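Local coordinates for protein ATP-dependent kinase YFH7 (Saccharomyces cerevisiae, PDB 2GA8) that acts as an ATP-dependent kinase that could take part in assembling the endoplasmic reticulum membrane, at residues Asp151-Gly163 against Tyr254-Leu268. Numbering follows the deposited sequence.
Sequences DSINIAQIVPMDG and YCISKFTRIVILEGL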
# COMPACT_ATOMS: atom_id res chain seq x y z
N ASP A 151 -24.37 -1.23 -1.86
CA ASP A 151 -23.47 -1.01 -2.98
C ASP A 151 -22.49 0.12 -2.66
O ASP A 151 -21.45 0.25 -3.30
CB ASP A 151 -24.26 -0.66 -4.24
CG ASP A 151 -25.34 -1.68 -4.56
OD1 ASP A 151 -25.00 -2.88 -4.69
OD2 ASP A 151 -26.52 -1.28 -4.67
N SER A 152 -22.84 0.92 -1.66
CA SER A 152 -22.01 2.05 -1.25
C SER A 152 -20.97 1.66 -0.21
O SER A 152 -19.92 2.29 -0.11
CB SER A 152 -22.89 3.17 -0.71
OG SER A 152 -22.11 4.25 -0.22
N ILE A 153 -21.27 0.63 0.58
CA ILE A 153 -20.34 0.19 1.61
C ILE A 153 -19.40 -0.89 1.10
O ILE A 153 -19.83 -1.97 0.69
CB ILE A 153 -21.10 -0.36 2.84
CG1 ILE A 153 -21.95 0.75 3.46
CG2 ILE A 153 -20.11 -0.90 3.87
CD1 ILE A 153 -21.16 1.94 3.96
N ASN A 154 -18.10 -0.59 1.13
CA ASN A 154 -17.09 -1.54 0.69
C ASN A 154 -16.24 -1.95 1.88
O ASN A 154 -15.86 -1.11 2.69
CB ASN A 154 -16.21 -0.93 -0.40
CG ASN A 154 -16.99 -0.61 -1.65
OD1 ASN A 154 -17.72 -1.46 -2.16
ND2 ASN A 154 -16.85 0.61 -2.15
N ILE A 155 -15.96 -3.24 1.98
CA ILE A 155 -15.16 -3.72 3.10
C ILE A 155 -13.71 -3.99 2.72
O ILE A 155 -12.88 -4.25 3.58
CB ILE A 155 -15.76 -5.00 3.72
CG1 ILE A 155 -15.94 -6.08 2.66
CG2 ILE A 155 -17.10 -4.66 4.38
CD1 ILE A 155 -16.30 -7.45 3.24
N ALA A 156 -13.41 -3.93 1.43
CA ALA A 156 -12.04 -4.17 0.97
C ALA A 156 -11.53 -2.97 0.20
O ALA A 156 -12.27 -2.36 -0.58
CB ALA A 156 -11.99 -5.43 0.10
N GLN A 157 -10.27 -2.63 0.41
CA GLN A 157 -9.64 -1.51 -0.27
C GLN A 157 -8.22 -1.91 -0.62
O GLN A 157 -7.64 -2.78 0.03
CB GLN A 157 -9.61 -0.28 0.65
CG GLN A 157 -8.96 0.96 0.06
CD GLN A 157 -9.60 1.41 -1.24
OE1 GLN A 157 -9.46 0.76 -2.28
NE2 GLN A 157 -10.31 2.53 -1.19
N ILE A 158 -7.67 -1.31 -1.67
CA ILE A 158 -6.31 -1.62 -2.08
C ILE A 158 -5.39 -0.46 -1.72
O ILE A 158 -5.81 0.70 -1.69
CB ILE A 158 -6.19 -1.86 -3.60
CG1 ILE A 158 -6.75 -0.65 -4.37
CG2 ILE A 158 -6.93 -3.14 -3.99
CD1 ILE A 158 -6.56 -0.75 -5.87
N VAL A 159 -4.13 -0.77 -1.45
CA VAL A 159 -3.14 0.25 -1.15
C VAL A 159 -1.97 -0.01 -2.09
O VAL A 159 -1.16 -0.90 -1.86
CB VAL A 159 -2.62 0.18 0.31
CG1 VAL A 159 -1.43 1.12 0.48
CG2 VAL A 159 -3.73 0.56 1.28
N PRO A 160 -1.91 0.73 -3.20
CA PRO A 160 -0.80 0.53 -4.13
C PRO A 160 0.42 1.24 -3.55
O PRO A 160 0.29 2.30 -2.93
CB PRO A 160 -1.28 1.20 -5.42
CG PRO A 160 -2.79 1.15 -5.29
CD PRO A 160 -2.98 1.51 -3.84
N MET A 161 1.59 0.66 -3.74
CA MET A 161 2.82 1.25 -3.23
C MET A 161 3.21 2.46 -4.09
O MET A 161 3.96 3.34 -3.65
CB MET A 161 3.93 0.20 -3.26
CG MET A 161 5.14 0.49 -2.43
SD MET A 161 6.34 -0.85 -2.61
CE MET A 161 7.25 -0.26 -3.95
N ASP A 162 2.67 2.51 -5.30
CA ASP A 162 2.95 3.58 -6.27
C ASP A 162 2.78 5.01 -5.76
O ASP A 162 3.52 5.90 -6.17
CB ASP A 162 2.06 3.39 -7.50
CG ASP A 162 2.29 2.07 -8.18
OD1 ASP A 162 3.30 1.94 -8.92
OD2 ASP A 162 1.48 1.15 -7.98
N GLY A 163 1.80 5.22 -4.89
CA GLY A 163 1.56 6.55 -4.37
C GLY A 163 2.69 7.05 -3.49
O GLY A 163 2.75 8.23 -3.15
N TYR A 254 -6.87 6.92 -2.24
CA TYR A 254 -7.48 5.74 -1.64
C TYR A 254 -7.86 6.05 -0.20
O TYR A 254 -7.05 6.56 0.56
CB TYR A 254 -6.50 4.57 -1.69
CG TYR A 254 -5.97 4.30 -3.08
CD1 TYR A 254 -6.71 3.55 -3.99
CD2 TYR A 254 -4.75 4.83 -3.48
CE1 TYR A 254 -6.23 3.34 -5.29
CE2 TYR A 254 -4.27 4.63 -4.77
CZ TYR A 254 -5.02 3.88 -5.67
OH TYR A 254 -4.54 3.68 -6.94
N CYS A 255 -9.10 5.76 0.15
CA CYS A 255 -9.56 5.99 1.51
C CYS A 255 -9.79 4.67 2.23
O CYS A 255 -10.48 3.79 1.72
CB CYS A 255 -10.87 6.77 1.54
SG CYS A 255 -11.53 6.91 3.23
N ILE A 256 -9.19 4.54 3.40
CA ILE A 256 -9.36 3.36 4.23
C ILE A 256 -10.19 3.87 5.39
O ILE A 256 -9.70 4.64 6.22
CB ILE A 256 -8.01 2.83 4.74
CG1 ILE A 256 -7.15 2.39 3.55
CG2 ILE A 256 -8.23 1.67 5.69
CD1 ILE A 256 -5.73 2.04 3.93
N SER A 257 -11.45 3.45 5.46
CA SER A 257 -12.36 3.91 6.51
C SER A 257 -12.68 2.84 7.54
O SER A 257 -12.15 1.73 7.49
CB SER A 257 -13.68 4.37 5.89
OG SER A 257 -14.43 3.25 5.44
N LYS A 258 -13.57 3.18 8.46
CA LYS A 258 -13.99 2.23 9.49
C LYS A 258 -14.63 1.00 8.83
O LYS A 258 -14.66 -0.07 9.42
CB LYS A 258 -15.00 2.88 10.44
CG LYS A 258 -16.30 3.33 9.77
CD LYS A 258 -17.33 3.84 10.78
CE LYS A 258 -16.85 5.09 11.50
NZ LYS A 258 -16.64 6.24 10.58
N PHE A 259 -15.11 1.16 7.61
CA PHE A 259 -15.75 0.04 6.92
C PHE A 259 -14.77 -0.89 6.25
O PHE A 259 -15.11 -2.02 5.90
CB PHE A 259 -16.76 0.57 5.89
CG PHE A 259 -17.90 1.32 6.51
CD1 PHE A 259 -18.82 0.67 7.32
CD2 PHE A 259 -18.02 2.69 6.33
CE1 PHE A 259 -19.84 1.37 7.95
CE2 PHE A 259 -19.03 3.40 6.96
CZ PHE A 259 -19.95 2.74 7.77
N THR A 260 -13.54 -0.43 6.07
CA THR A 260 -12.51 -1.25 5.44
C THR A 260 -11.99 -2.28 6.44
O THR A 260 -11.29 -1.94 7.39
CB THR A 260 -11.32 -0.39 4.97
OG1 THR A 260 -11.81 0.73 4.22
CG2 THR A 260 -10.39 -1.22 4.11
N ARG A 261 -12.34 -3.55 6.22
CA ARG A 261 -11.92 -4.62 7.11
C ARG A 261 -10.85 -5.51 6.47
O ARG A 261 -10.31 -6.41 7.10
CB ARG A 261 -13.13 -5.46 7.52
CG ARG A 261 -14.27 -4.62 8.11
CD ARG A 261 -13.87 -3.95 9.43
NE ARG A 261 -13.88 -4.87 10.56
CZ ARG A 261 -14.98 -5.29 11.18
NH1 ARG A 261 -16.17 -4.85 10.80
NH2 ARG A 261 -14.90 -6.17 12.18
N ILE A 262 -10.57 -5.24 5.20
CA ILE A 262 -9.57 -5.99 4.44
C ILE A 262 -8.77 -4.96 3.65
O ILE A 262 -9.34 -4.17 2.89
CB ILE A 262 -10.24 -6.98 3.46
CG1 ILE A 262 -10.95 -8.08 4.25
CG2 ILE A 262 -9.21 -7.58 2.52
CD1 ILE A 262 -11.89 -8.92 3.41
N VAL A 263 -7.46 -4.95 3.84
CA VAL A 263 -6.59 -4.02 3.14
C VAL A 263 -5.62 -4.85 2.31
O VAL A 263 -4.89 -5.68 2.83
CB VAL A 263 -5.79 -3.12 4.11
CG1 VAL A 263 -4.87 -2.18 3.33
CG2 VAL A 263 -6.74 -2.32 4.97
N ILE A 264 -5.65 -4.62 1.00
CA ILE A 264 -4.79 -5.35 0.08
C ILE A 264 -3.67 -4.42 -0.37
O ILE A 264 -3.90 -3.48 -1.12
CB ILE A 264 -5.60 -5.83 -1.14
CG1 ILE A 264 -6.73 -6.75 -0.67
CG2 ILE A 264 -4.69 -6.56 -2.12
CD1 ILE A 264 -7.87 -6.90 -1.69
N LEU A 265 -2.46 -4.69 0.10
CA LEU A 265 -1.31 -3.87 -0.26
C LEU A 265 -0.53 -4.58 -1.34
O LEU A 265 -0.17 -5.75 -1.18
CB LEU A 265 -0.42 -3.65 0.96
CG LEU A 265 -1.10 -2.98 2.16
CD1 LEU A 265 -1.61 -4.04 3.12
CD2 LEU A 265 -0.12 -2.06 2.86
N GLU A 266 -0.29 -3.90 -2.46
CA GLU A 266 0.45 -4.50 -3.56
C GLU A 266 1.61 -3.60 -3.92
O GLU A 266 1.49 -2.38 -3.92
CB GLU A 266 -0.46 -4.70 -4.78
CG GLU A 266 -1.12 -3.43 -5.29
CD GLU A 266 -0.41 -2.80 -6.47
OE1 GLU A 266 0.74 -3.19 -6.77
OE2 GLU A 266 -1.00 -1.90 -7.10
N GLY A 267 2.75 -4.21 -4.22
CA GLY A 267 3.92 -3.42 -4.58
C GLY A 267 5.16 -4.25 -4.83
O GLY A 267 5.20 -5.46 -4.57
N LEU A 268 6.19 -3.58 -5.32
CA LEU A 268 7.46 -4.22 -5.64
C LEU A 268 8.29 -4.64 -4.43
O LEU A 268 8.89 -5.72 -4.43
CB LEU A 268 8.32 -3.26 -6.45
CG LEU A 268 7.84 -2.74 -7.81
CD1 LEU A 268 8.67 -1.52 -8.19
CD2 LEU A 268 7.96 -3.84 -8.86
O HOH W 1 -13.33 -0.05 2.09
O HOH W 2 1.47 -1.34 -1.08
O HOH W 3 2.34 -0.60 -6.40
O HOH W 4 -0.29 -0.16 -8.95
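Strands 156-160 and 262-267 run side by side in parallel, their short axes 4.5 Å apart and 24° askew, and the backbone bonds of I262, I264 and E266 go to the residues on either side of A156, I158 and P160, a proline with no N-H to give. At the entrance, I155 O accepts from both R261 N and I262 N. On one face V159, branched at CB as suits a strand, wedges its CG2 between two neighbours, 3.6 Å from V263 CG1 and equally near I256 CD1, and helix 192-206 covers this cluster. Q157 serves the same face with a polar link: with CG trans to the backbone N (chi1 179°) and the chain bent at chi2, its amide doubles back, so NE2 gives a nearly straight bond to C255 O, 3.2 Å away, from above that carbonyl's plane, while OE1 takes the amide of I158 on an in-plane lone pair. Gripped at both ends, the amide is fixed in rotation and pins the edge of the second sheet to this strand. Beyond it Y254 lays its ring against the flat flank of P160, whose CD sits 3.6 Å from the ring centroid in a CH-pi contact. An alanine in place of Y254 would probably leave that proline flank uncovered and open a gap between the two sheets. In the S257-T260 turn, F259 receives I153 CD1 over one ring face and K258 CG over the opposite one. Two like charges, D162 OD2 and E266 OE2, stand 4.0 Å apart, and E266 also touches K37 of the P-loop. An acid in one strand and another just past its neighbour's end, beside the Walker A loop, fit a P-loop kinase core: a five-stranded parallel sheet of order 2-3-1-4-5, with strand 156-160 at its edge.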